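Local coordinates for protein aryl acylamidase (bacterium CSBL00001, PDB 4YJ6) that probably hydrolyses the amide bond of aryl acylamides, as a member of the amidase signature enzyme family, at residues G278-V282 with Q315-S319; S319-C323 with D425-G429; I16-V20 with M75-P80; W10-A14 with R229-D233. All blocks are in the same frame, centred on the assembly; numbering follows the deposited sequence.

Interaction 1 (G278-V282 with Q315-S319); sequences GVFPV and QKQMS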
loop_
_atom_site.group_PDB
_atom_site.type_symbol
_atom_site.label_atom_id
_atom_site.label_comp_id
_atom_site.label_asym_id
_atom_site.label_seq_id
_atom_site.Cartn_x
_atom_site.Cartn_y
_atom_site.Cartn_z
ATOM N N GLY A 278 20.240 -4.704 9.975
ATOM C CA GLY A 278 21.156 -5.608 10.653
ATOM C C GLY A 278 20.835 -7.083 10.561
ATOM O O GLY A 278 21.598 -7.906 11.084
ATOM N N VAL A 279 19.706 -7.443 9.947
ATOM C CA VAL A 279 19.263 -8.838 9.953
ATOM C C VAL A 279 18.824 -9.387 8.592
ATOM O O VAL A 279 18.714 -10.597 8.466
ATOM C CB VAL A 279 18.078 -9.087 10.933
ATOM C CG1 VAL A 279 18.520 -8.825 12.369
ATOM C CG2 VAL A 279 16.906 -8.179 10.594
ATOM N N PHE A 280 18.553 -8.535 7.593
ATOM C CA PHE A 280 18.083 -9.065 6.289
ATOM C C PHE A 280 19.210 -9.166 5.269
ATOM O O PHE A 280 20.101 -8.319 5.248
ATOM C CB PHE A 280 17.048 -8.145 5.637
ATOM C CG PHE A 280 15.753 -8.010 6.409
ATOM C CD1 PHE A 280 15.599 -6.981 7.344
ATOM C CD2 PHE A 280 14.707 -8.896 6.194
ATOM C CE1 PHE A 280 14.407 -6.835 8.044
ATOM C CE2 PHE A 280 13.497 -8.777 6.897
ATOM C CZ PHE A 280 13.346 -7.732 7.811
ATOM N N PRO A 281 19.131 -10.189 4.391
ATOM C CA PRO A 281 20.002 -10.207 3.209
ATOM C C PRO A 281 19.436 -9.272 2.153
ATOM O O PRO A 281 18.272 -9.428 1.810
ATOM C CB PRO A 281 19.948 -11.662 2.767
ATOM C CG PRO A 281 18.532 -12.123 3.169
ATOM C CD PRO A 281 18.283 -11.387 4.491
ATOM N N VAL A 282 20.207 -8.291 1.694
ATOM C CA VAL A 282 19.675 -7.295 0.768
ATOM C C VAL A 282 20.546 -7.244 -0.463
ATOM O O VAL A 282 21.778 -7.178 -0.344
ATOM C CB VAL A 282 19.659 -5.893 1.420
ATOM C CG1 VAL A 282 19.184 -4.816 0.431
ATOM C CG2 VAL A 282 18.759 -5.954 2.667
ATOM N N GLN A 315 15.848 -12.888 10.823
ATOM C CA GLN A 315 14.763 -12.526 9.906
ATOM C C GLN A 315 13.754 -13.670 9.653
ATOM O O GLN A 315 12.566 -13.409 9.492
ATOM C CB GLN A 315 15.325 -11.947 8.618
ATOM C CG GLN A 315 16.300 -12.868 7.867
ATOM C CD GLN A 315 15.595 -13.707 6.812
ATOM O OE1 GLN A 315 14.391 -13.639 6.660
ATOM N NE2 GLN A 315 16.362 -14.492 6.060
ATOM N N LYS A 316 14.190 -14.929 9.651
ATOM C CA LYS A 316 13.237 -16.035 9.589
ATOM C C LYS A 316 12.342 -16.080 10.804
ATOM O O LYS A 316 11.156 -16.336 10.674
ATOM C CB LYS A 316 13.947 -17.404 9.441
ATOM C CG LYS A 316 12.930 -18.558 9.429
ATOM C CD LYS A 316 13.597 -19.903 9.106
ATOM C CE LYS A 316 12.563 -20.933 8.585
ATOM N NZ LYS A 316 11.521 -21.361 9.585
ATOM N N GLN A 317 12.888 -15.847 11.995
ATOM C CA GLN A 317 12.040 -15.858 13.181
ATOM C C GLN A 317 10.959 -14.784 13.068
ATOM O O GLN A 317 9.817 -15.021 13.421
ATOM C CB GLN A 317 12.875 -15.597 14.424
ATOM C CG GLN A 317 13.655 -16.855 14.854
ATOM C CD GLN A 317 14.592 -16.559 16.027
ATOM O OE1 GLN A 317 15.338 -15.586 16.018
ATOM N NE2 GLN A 317 14.541 -17.406 17.046
HETATM N N MSE A 318 11.336 -13.608 12.574
HETATM C CA MSE A 318 10.369 -12.521 12.455
HETATM C C MSE A 318 9.313 -12.780 11.384
HETATM O O MSE A 318 8.125 -12.533 11.617
HETATM C CB MSE A 318 11.110 -11.224 12.170
HETATM C CG MSE A 318 11.996 -10.889 13.311
HETATM SE SE MSE A 318 12.470 -9.026 13.147
HETATM C CE MSE A 318 13.551 -9.122 11.494
ATOM N N SER A 319 9.719 -13.245 10.201
ATOM C CA SER A 319 8.728 -13.517 9.174
ATOM C C SER A 319 7.788 -14.648 9.569
ATOM O O SER A 319 6.583 -14.591 9.254
ATOM C CB SER A 319 9.355 -13.796 7.791
ATOM O OG SER A 319 10.102 -15.018 7.780
HETATM O O HOH W 1 18.740 -12.675 10.200
#
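The side chain of Gln315 overlaps three successive loop residues, Val279, Phe280 and Pro281. Its CG sits 3.4 Å from Val279 O. Its CB approaches the Phe280 ring obliquely, 3.9 Å from Phe280 CD2. Its NE2 comes within 4.0 Å of Pro281 CD. Gln315 CG is turned between the backbone N and the carbonyl carbon (chi1 57°), and the chain bends again at chi2, which brings the amide nitrogen up beside Pro281. The amide and Phe280 ring planes are 29° apart. Outside the contact, Gln315 NE2 is hydrogen-bonded to Glu422 OE2 and Glu423 O, which hold this nitrogen. This is loop-on-helix packing: the loop between strand 270-273 and helix 284-299 meets the first turn of helix 315-339. Three residues on from Gln315, Met318, a selenomethionine, adds its methyl end. Its CE lies 3.6 Å from Val279 CG2 and 3.9 Å from Phe280 CZ, and the chain crosses both side chains at about a right angle. Leu377 and Val381 of helix 368-389 also touch this side chain. A water bridges the backbones. It donates to Val279 O at 2.7 Å and accepts from Gln315 N at 3.0 Å.

Interaction 2 (S319-C323 with D425-G429); sequences SDAWC and DPLIG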
loop_
_atom_site.group_PDB
_atom_site.type_symbol
_atom_site.label_atom_id
_atom_site.label_comp_id
_atom_site.label_asym_id
_atom_site.label_seq_id
_atom_site.Cartn_x
_atom_site.Cartn_y
_atom_site.Cartn_z
ATOM N N SER A 319 9.719 -13.245 10.201
ATOM C CA SER A 319 8.728 -13.517 9.174
ATOM C C SER A 319 7.788 -14.648 9.569
ATOM O O SER A 319 6.583 -14.591 9.254
ATOM C CB SER A 319 9.355 -13.796 7.791
ATOM O OG SER A 319 10.102 -15.018 7.780
ATOM N N ASP A 320 8.309 -15.679 10.230
ATOM C CA ASP A 320 7.426 -16.741 10.718
ATOM C C ASP A 320 6.379 -16.191 11.706
ATOM O O ASP A 320 5.203 -16.560 11.645
ATOM C CB ASP A 320 8.217 -17.847 11.435
ATOM C CG ASP A 320 8.962 -18.790 10.484
ATOM O OD1 ASP A 320 8.710 -18.775 9.264
ATOM O OD2 ASP A 320 9.809 -19.572 10.990
ATOM N N ALA A 321 6.803 -15.308 12.608
ATOM C CA ALA A 321 5.871 -14.702 13.575
ATOM C C ALA A 321 4.841 -13.862 12.842
ATOM O O ALA A 321 3.643 -13.906 13.160
ATOM C CB ALA A 321 6.628 -13.816 14.596
ATOM N N TRP A 322 5.286 -13.075 11.869
ATOM C CA TRP A 322 4.313 -12.300 11.047
ATOM C C TRP A 322 3.288 -13.191 10.372
ATOM O O TRP A 322 2.071 -12.932 10.437
ATOM C CB TRP A 322 5.054 -11.502 9.970
ATOM C CG TRP A 322 4.101 -10.585 9.174
ATOM C CD1 TRP A 322 3.739 -9.291 9.493
ATOM C CD2 TRP A 322 3.431 -10.892 7.951
ATOM N NE1 TRP A 322 2.879 -8.803 8.550
ATOM C CE2 TRP A 322 2.674 -9.761 7.590
ATOM C CE3 TRP A 322 3.371 -12.037 7.135
ATOM C CZ2 TRP A 322 1.883 -9.728 6.447
ATOM C CZ3 TRP A 322 2.593 -12.016 6.009
ATOM C CH2 TRP A 322 1.841 -10.862 5.664
ATOM N N CYS A 323 3.752 -14.281 9.761
ATOM C CA CYS A 323 2.830 -15.196 9.092
ATOM C C CYS A 323 1.825 -15.788 10.051
ATOM O O CYS A 323 0.643 -15.906 9.719
ATOM C CB CYS A 323 3.602 -16.329 8.386
ATOM S SG CYS A 323 4.497 -15.781 6.898
ATOM N N ASP A 425 11.863 -16.142 3.358
ATOM C CA ASP A 425 10.484 -16.506 3.058
ATOM C C ASP A 425 10.015 -15.796 1.767
ATOM O O ASP A 425 10.106 -14.569 1.633
ATOM C CB ASP A 425 9.592 -16.106 4.233
ATOM C CG ASP A 425 8.148 -16.534 4.035
ATOM O OD1 ASP A 425 7.451 -15.868 3.264
ATOM O OD2 ASP A 425 7.719 -17.530 4.643
ATOM N N PRO A 426 9.552 -16.575 0.785
ATOM C CA PRO A 426 9.271 -15.986 -0.518
ATOM C C PRO A 426 7.968 -15.191 -0.534
ATOM O O PRO A 426 7.774 -14.406 -1.466
ATOM C CB PRO A 426 9.147 -17.215 -1.432
ATOM C CG PRO A 426 8.667 -18.279 -0.547
ATOM C CD PRO A 426 9.354 -18.038 0.773
ATOM N N LEU A 427 7.115 -15.381 0.466
ATOM C CA LEU A 427 5.860 -14.608 0.522
ATOM C C LEU A 427 6.105 -13.217 1.077
ATOM O O LEU A 427 5.622 -12.228 0.541
ATOM C CB LEU A 427 4.821 -15.302 1.407
ATOM C CG LEU A 427 4.528 -16.778 1.131
ATOM C CD1 LEU A 427 3.388 -17.227 2.047
ATOM C CD2 LEU A 427 4.161 -16.993 -0.356
ATOM N N ILE A 428 6.866 -13.116 2.163
ATOM C CA ILE A 428 6.937 -11.841 2.857
ATOM C C ILE A 428 8.333 -11.543 3.415
ATOM O O ILE A 428 8.588 -10.451 3.909
ATOM C CB ILE A 428 5.915 -11.821 4.027
ATOM C CG1 ILE A 428 5.550 -10.398 4.457
ATOM C CG2 ILE A 428 6.468 -12.563 5.235
ATOM C CD1 ILE A 428 4.745 -9.614 3.388
ATOM N N GLY A 429 9.242 -12.508 3.367
ATOM C CA GLY A 429 10.514 -12.336 4.084
ATOM C C GLY A 429 11.382 -11.177 3.635
ATOM O O GLY A 429 12.151 -10.617 4.448
HETATM O O HOH W 2 12.304 -15.366 6.065
HETATM O O HOH W 3 8.342 -16.901 7.337
#
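Ile428 lies over one face of the Trp322 indole. Its CG1 is 3.8 Å from the centroid of the six-membered ring and 13° off the ring normal, a CH-pi contact. The two side chains cross at about a right angle. Ile428 CG1 points anti to its own backbone N (chi1 -158°), and this torsion brings CD1 over the far end of the ring, near Trp322 CH2. The other branch, CG2, turns to the helix and lies 3.7 Å from Trp322 CE3. CG2 also meets Cys323 SG at 4.1 Å and approaches Ser319 CB. Trp322 NE1 donates to Gly184 O, so the indole is held by a polar bond as well as by packing. An alanine in place of Trp322 would probably open a gap against Ile428 and leave Gly184 O without its indole donor.

The polar half of the contact runs through water. Ser319 OG donates to one water at 2.6 Å, and that water donates to Asp320 OD1 and Asp425 OD2. It therefore lies between two carboxylates, probably both charged, and may ease their repulsion. A second water donates to Ser319 OG and accepts from Asp425 N. The other carboxylate oxygen, Asp425 OD1, accepts from Leu427 N at 2.9 Å, from above the carboxylate plane. It also accepts from Ile428 N at 3.0 Å, on the anti side. These two bonds brace the loop that presents Ile428 to helix 315-339. The bond to Leu427 N makes an Asx turn, and the further bond to Ile428 N extends it to an Asx motif.

Interaction 3 (I16-V20 with M75-P80); sequences IVELV and MLAGVP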
loop_
_atom_site.group_PDB
_atom_site.type_symbol
_atom_site.label_atom_id
_atom_site.label_comp_id
_atom_site.label_asym_id
_atom_site.label_seq_id
_atom_site.Cartn_x
_atom_site.Cartn_y
_atom_site.Cartn_z
ATOM N N ILE A 16 -6.221 17.860 -11.139
ATOM C CA ILE A 16 -7.626 17.549 -11.435
ATOM C C ILE A 16 -8.589 18.329 -10.563
ATOM O O ILE A 16 -9.626 18.831 -11.035
ATOM C CB ILE A 16 -7.893 16.050 -11.299
ATOM C CG1 ILE A 16 -7.178 15.346 -12.471
ATOM C CG2 ILE A 16 -9.405 15.771 -11.394
ATOM C CD1 ILE A 16 -7.036 13.886 -12.280
ATOM N N VAL A 17 -8.305 18.411 -9.271
ATOM C CA VAL A 17 -9.168 19.180 -8.380
ATOM C C VAL A 17 -9.349 20.597 -8.943
ATOM O O VAL A 17 -10.445 21.148 -8.971
ATOM C CB VAL A 17 -8.578 19.267 -6.969
ATOM C CG1 VAL A 17 -9.228 20.388 -6.161
ATOM C CG2 VAL A 17 -8.744 17.922 -6.246
ATOM N N GLU A 18 -8.248 21.195 -9.375
ATOM C CA GLU A 18 -8.326 22.579 -9.869
ATOM C C GLU A 18 -9.065 22.659 -11.209
ATOM O O GLU A 18 -9.840 23.607 -11.445
ATOM C CB GLU A 18 -6.909 23.165 -9.959
ATOM C CG GLU A 18 -6.821 24.516 -10.670
ATOM C CD GLU A 18 -7.532 25.633 -9.943
ATOM O OE1 GLU A 18 -7.810 25.502 -8.726
ATOM O OE2 GLU A 18 -7.812 26.659 -10.606
ATOM N N LEU A 19 -8.807 21.700 -12.101
ATOM C CA LEU A 19 -9.471 21.646 -13.407
ATOM C C LEU A 19 -10.982 21.535 -13.211
ATOM O O LEU A 19 -11.766 22.174 -13.907
ATOM C CB LEU A 19 -9.036 20.418 -14.188
ATOM C CG LEU A 19 -8.042 20.492 -15.361
ATOM C CD1 LEU A 19 -7.412 21.874 -15.629
ATOM C CD2 LEU A 19 -7.016 19.374 -15.312
ATOM N N VAL A 20 -11.392 20.729 -12.242
ATOM C CA VAL A 20 -12.826 20.525 -12.033
ATOM C C VAL A 20 -13.451 21.734 -11.301
ATOM O O VAL A 20 -14.510 22.228 -11.702
ATOM C CB VAL A 20 -13.063 19.178 -11.276
ATOM C CG1 VAL A 20 -14.504 19.079 -10.775
ATOM C CG2 VAL A 20 -12.707 17.984 -12.198
HETATM N N MSE A 75 -13.217 18.163 -1.013
HETATM C CA MSE A 75 -11.865 18.659 -1.250
HETATM C C MSE A 75 -11.118 17.877 -2.347
HETATM O O MSE A 75 -10.051 18.303 -2.809
HETATM C CB MSE A 75 -11.077 18.682 0.063
HETATM C CG MSE A 75 -10.466 17.405 0.497
HETATM SE SE MSE A 75 -9.574 17.723 2.283
HETATM C CE MSE A 75 -11.351 17.849 3.184
ATOM N N LEU A 76 -11.640 16.713 -2.734
ATOM C CA LEU A 76 -11.070 15.948 -3.847
ATOM C C LEU A 76 -12.080 15.870 -4.995
ATOM O O LEU A 76 -12.097 14.928 -5.771
ATOM C CB LEU A 76 -10.686 14.529 -3.399
ATOM C CG LEU A 76 -9.480 14.499 -2.456
ATOM C CD1 LEU A 76 -9.230 13.033 -2.038
ATOM C CD2 LEU A 76 -8.259 15.045 -3.126
ATOM N N ALA A 77 -12.918 16.886 -5.119
ATOM C CA ALA A 77 -13.985 16.808 -6.111
ATOM C C ALA A 77 -13.485 16.496 -7.524
ATOM O O ALA A 77 -12.695 17.249 -8.123
ATOM C CB ALA A 77 -14.830 18.127 -6.107
ATOM N N GLY A 78 -13.951 15.371 -8.047
ATOM C CA GLY A 78 -13.656 14.972 -9.410
ATOM C C GLY A 78 -12.413 14.101 -9.572
ATOM O O GLY A 78 -12.137 13.637 -10.657
ATOM N N VAL A 79 -11.659 13.875 -8.503
ATOM C CA VAL A 79 -10.442 13.071 -8.637
ATOM C C VAL A 79 -10.844 11.615 -8.804
ATOM O O VAL A 79 -11.513 11.069 -7.935
ATOM C CB VAL A 79 -9.582 13.209 -7.373
ATOM C CG1 VAL A 79 -8.378 12.213 -7.415
ATOM C CG2 VAL A 79 -9.098 14.632 -7.242
ATOM N N PRO A 80 -10.416 10.950 -9.893
ATOM C CA PRO A 80 -10.797 9.548 -10.088
ATOM C C PRO A 80 -9.885 8.608 -9.321
ATOM O O PRO A 80 -8.690 8.857 -9.261
ATOM C CB PRO A 80 -10.611 9.343 -11.588
ATOM C CG PRO A 80 -9.466 10.272 -11.955
ATOM C CD PRO A 80 -9.625 11.484 -11.024
HETATM O O HOH W 4 -12.589 20.089 -7.643
#
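Helix segment 16-20 rests against a type II beta turn that runs from Leu76 to Val79. The turn is closed by Val79 N to Leu76 O, 3.0 Å. The backbones come close, with Val17 CA and Ala77 CA 5.8 Å apart. Gly78 takes a positive phi of 91°. A CB there would point at the helix and run into Val20 CG2, and it would also be jammed against Ala77 O, so the glycine lets the two backbones approach. One water donates to both Val17 O and Ala77 O.

Ile16 uses both branches. Its CG2 lies 3.5 Å from Gly78 O, while its CD1 meets Pro80 CD tip to tip at 3.7 Å. The extended chi2 of Ile16 (164°) carries CD1 out to the proline. Val17 CG2 presses on Val79 CG2 at 3.5 Å, tighter than usual van der Waals contact, and the same methyl also nears Met75 O. Val20 packs on the central peptide of the turn, between Ala77 and Gly78, with CG1 3.7 Å from Ala77 O.

The turn leads straight into strand 80-84, an outer strand of a three-stranded mixed sheet. Val79 is also hydrogen-bonded through its backbone to Leu126, at the start of strand 126-131. Helix 27-45 lies beside the contact, where its Val30 touches both Val20 and Pro80. Val240 of helix 231-241 touches Met75 and Leu76.

Interaction 4 (W10-A14 with R229-D233); sequences WKSAA and RTVRD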
loop_
_atom_site.group_PDB
_atom_site.type_symbol
_atom_site.label_atom_id
_atom_site.label_comp_id
_atom_site.label_asym_id
_atom_site.label_seq_id
_atom_site.Cartn_x
_atom_site.Cartn_y
_atom_site.Cartn_z
ATOM N N TRP A 10 -1.736 11.135 -16.584
ATOM C CA TRP A 10 -0.604 11.765 -15.875
ATOM C C TRP A 10 -0.905 13.051 -15.077
ATOM O O TRP A 10 0.006 13.635 -14.461
ATOM C CB TRP A 10 0.605 11.993 -16.826
ATOM C CG TRP A 10 1.065 10.737 -17.523
ATOM C CD1 TRP A 10 0.936 10.426 -18.864
ATOM C CD2 TRP A 10 1.722 9.607 -16.918
ATOM N NE1 TRP A 10 1.464 9.177 -19.112
ATOM C CE2 TRP A 10 1.955 8.653 -17.941
ATOM C CE3 TRP A 10 2.138 9.315 -15.611
ATOM C CZ2 TRP A 10 2.582 7.418 -17.696
ATOM C CZ3 TRP A 10 2.756 8.100 -15.363
ATOM C CH2 TRP A 10 2.981 7.159 -16.406
ATOM N N LYS A 11 -2.150 13.511 -15.062
ATOM C CA LYS A 11 -2.483 14.676 -14.265
ATOM C C LYS A 11 -2.462 14.285 -12.781
ATOM O O LYS A 11 -2.867 13.161 -12.437
ATOM C CB LYS A 11 -3.866 15.210 -14.613
ATOM C CG LYS A 11 -3.936 15.793 -16.024
ATOM C CD LYS A 11 -3.343 17.210 -16.074
ATOM C CE LYS A 11 -3.715 17.914 -17.403
ATOM N NZ LYS A 11 -2.987 17.308 -18.559
ATOM N N SER A 12 -2.011 15.205 -11.936
ATOM C CA SER A 12 -2.043 14.968 -10.485
ATOM C C SER A 12 -3.441 15.161 -9.910
ATOM O O SER A 12 -4.319 15.743 -10.545
ATOM C CB SER A 12 -1.063 15.881 -9.755
ATOM O OG SER A 12 -1.517 17.211 -9.770
ATOM N N ALA A 13 -3.669 14.647 -8.704
ATOM C CA ALA A 13 -4.941 14.920 -8.030
ATOM C C ALA A 13 -5.096 16.420 -7.804
ATOM O O ALA A 13 -6.191 16.958 -7.958
ATOM C CB ALA A 13 -5.015 14.162 -6.676
ATOM N N ALA A 14 -4.007 17.099 -7.419
ATOM C CA ALA A 14 -4.078 18.542 -7.225
ATOM C C ALA A 14 -4.503 19.215 -8.533
ATOM O O ALA A 14 -5.340 20.118 -8.530
ATOM C CB ALA A 14 -2.717 19.092 -6.763
ATOM N N ARG A 229 1.797 9.572 -7.263
ATOM C CA ARG A 229 3.051 9.858 -7.964
ATOM C C ARG A 229 3.755 11.039 -7.334
ATOM O O ARG A 229 4.955 11.218 -7.564
ATOM C CB ARG A 229 2.822 10.151 -9.463
ATOM C CG ARG A 229 2.353 8.896 -10.249
ATOM C CD ARG A 229 2.213 9.132 -11.762
ATOM N NE ARG A 229 1.216 10.157 -12.029
ATOM C CZ ARG A 229 -0.099 9.929 -12.111
ATOM N NH1 ARG A 229 -0.598 8.695 -12.033
ATOM N NH2 ARG A 229 -0.906 10.954 -12.310
ATOM N N THR A 230 3.032 11.867 -6.579
ATOM C CA THR A 230 3.646 13.012 -5.894
ATOM C C THR A 230 3.350 12.988 -4.411
ATOM O O THR A 230 2.324 12.464 -3.974
ATOM C CB THR A 230 3.131 14.373 -6.400
ATOM O OG1 THR A 230 1.762 14.585 -5.959
ATOM C CG2 THR A 230 3.185 14.433 -7.918
ATOM N N VAL A 231 4.239 13.601 -3.646
ATOM C CA VAL A 231 4.044 13.665 -2.212
ATOM C C VAL A 231 2.874 14.585 -1.895
ATOM O O VAL A 231 2.088 14.282 -0.998
ATOM C CB VAL A 231 5.339 14.105 -1.486
ATOM C CG1 VAL A 231 5.089 14.232 0.027
ATOM C CG2 VAL A 231 6.454 13.068 -1.800
ATOM N N ARG A 232 2.713 15.675 -2.659
ATOM C CA ARG A 232 1.592 16.589 -2.451
ATOM C C ARG A 232 0.254 15.829 -2.599
ATOM O O ARG A 232 -0.668 16.035 -1.818
ATOM C CB ARG A 232 1.623 17.752 -3.477
ATOM C CG ARG A 232 0.365 18.675 -3.409
ATOM C CD ARG A 232 0.496 19.882 -4.365
ATOM N NE ARG A 232 1.620 20.703 -3.894
ATOM C CZ ARG A 232 2.710 21.053 -4.604
ATOM N NH1 ARG A 232 2.856 20.720 -5.904
ATOM N NH2 ARG A 232 3.670 21.774 -4.008
ATOM N N ASP A 233 0.131 14.959 -3.589
ATOM C CA ASP A 233 -1.148 14.261 -3.760
ATOM C C ASP A 233 -1.388 13.345 -2.567
ATOM O O ASP A 233 -2.538 13.097 -2.181
ATOM C CB ASP A 233 -1.194 13.416 -5.026
ATOM C CG ASP A 233 -1.516 14.250 -6.281
ATOM O OD1 ASP A 233 -1.799 15.461 -6.154
ATOM O OD2 ASP A 233 -1.493 13.655 -7.363
HETATM O O HOH W 5 2.359 12.500 -13.372
#
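Asp233 grips the start of helix 13-21 with both carboxylate oxygens. Ala13 N donates to Asp233 OD2 at 2.7 Å, from above the carboxylate plane. Ala14 N donates to Asp233 OD1 at 3.0 Å, on the syn side. Ala13 CB lies against the carboxylate, 3.5 Å from Asp233 OD1. The first amides of a helix have no backbone acceptors within it, and here a side chain distant in sequence serves two of them. The helix's own N-cap is Ser12, whose OG accepts from Glu15 N. Replacing Asp233 by an alanine would probably leave Ala13 N and Ala14 N without these acceptors and weaken the hold between the two helix starts. Thr230 is the N-cap of helix 231-241, and its OG1 accepts from Asp233 N at 2.9 Å. Further along, Arg229 CD lies at the indole edge, 3.8 Å from Trp10 CZ3, and the guanidinium and ring planes are 77° apart. A bend at chi3 (-61°) turns the guanidinium toward the backbone of Lys11, with Trp10 CE3 over one face. A water accepts from Arg229 NE and donates to Trp10 O. Arg229 NH1 is held by Val171 O and Val176 O, and Pro490 touches Trp10.

In the fold
The four contacts form two pairs on opposite sides of the chain's centre. Interactions 1 and 2 lie 9 Å apart between centres. They share Ser319 and helix 315-339, and they touch where Phe280 CE2 meets Gly429 O at 3.3 Å. Loops that arrive from far apart in the sequence thus settle on adjoining turns at the start of helix 315-339. Interactions 3 and 4 lie 11 Å apart between centres and share helix 13-21. Along the chain, interaction 3 is nested inside the loop closed by interaction 4. Together they fasten the N-terminal helix to the turn before strand 80-84 and to helix 231-241. The centres of interactions 1 and 3 are about 43 Å apart.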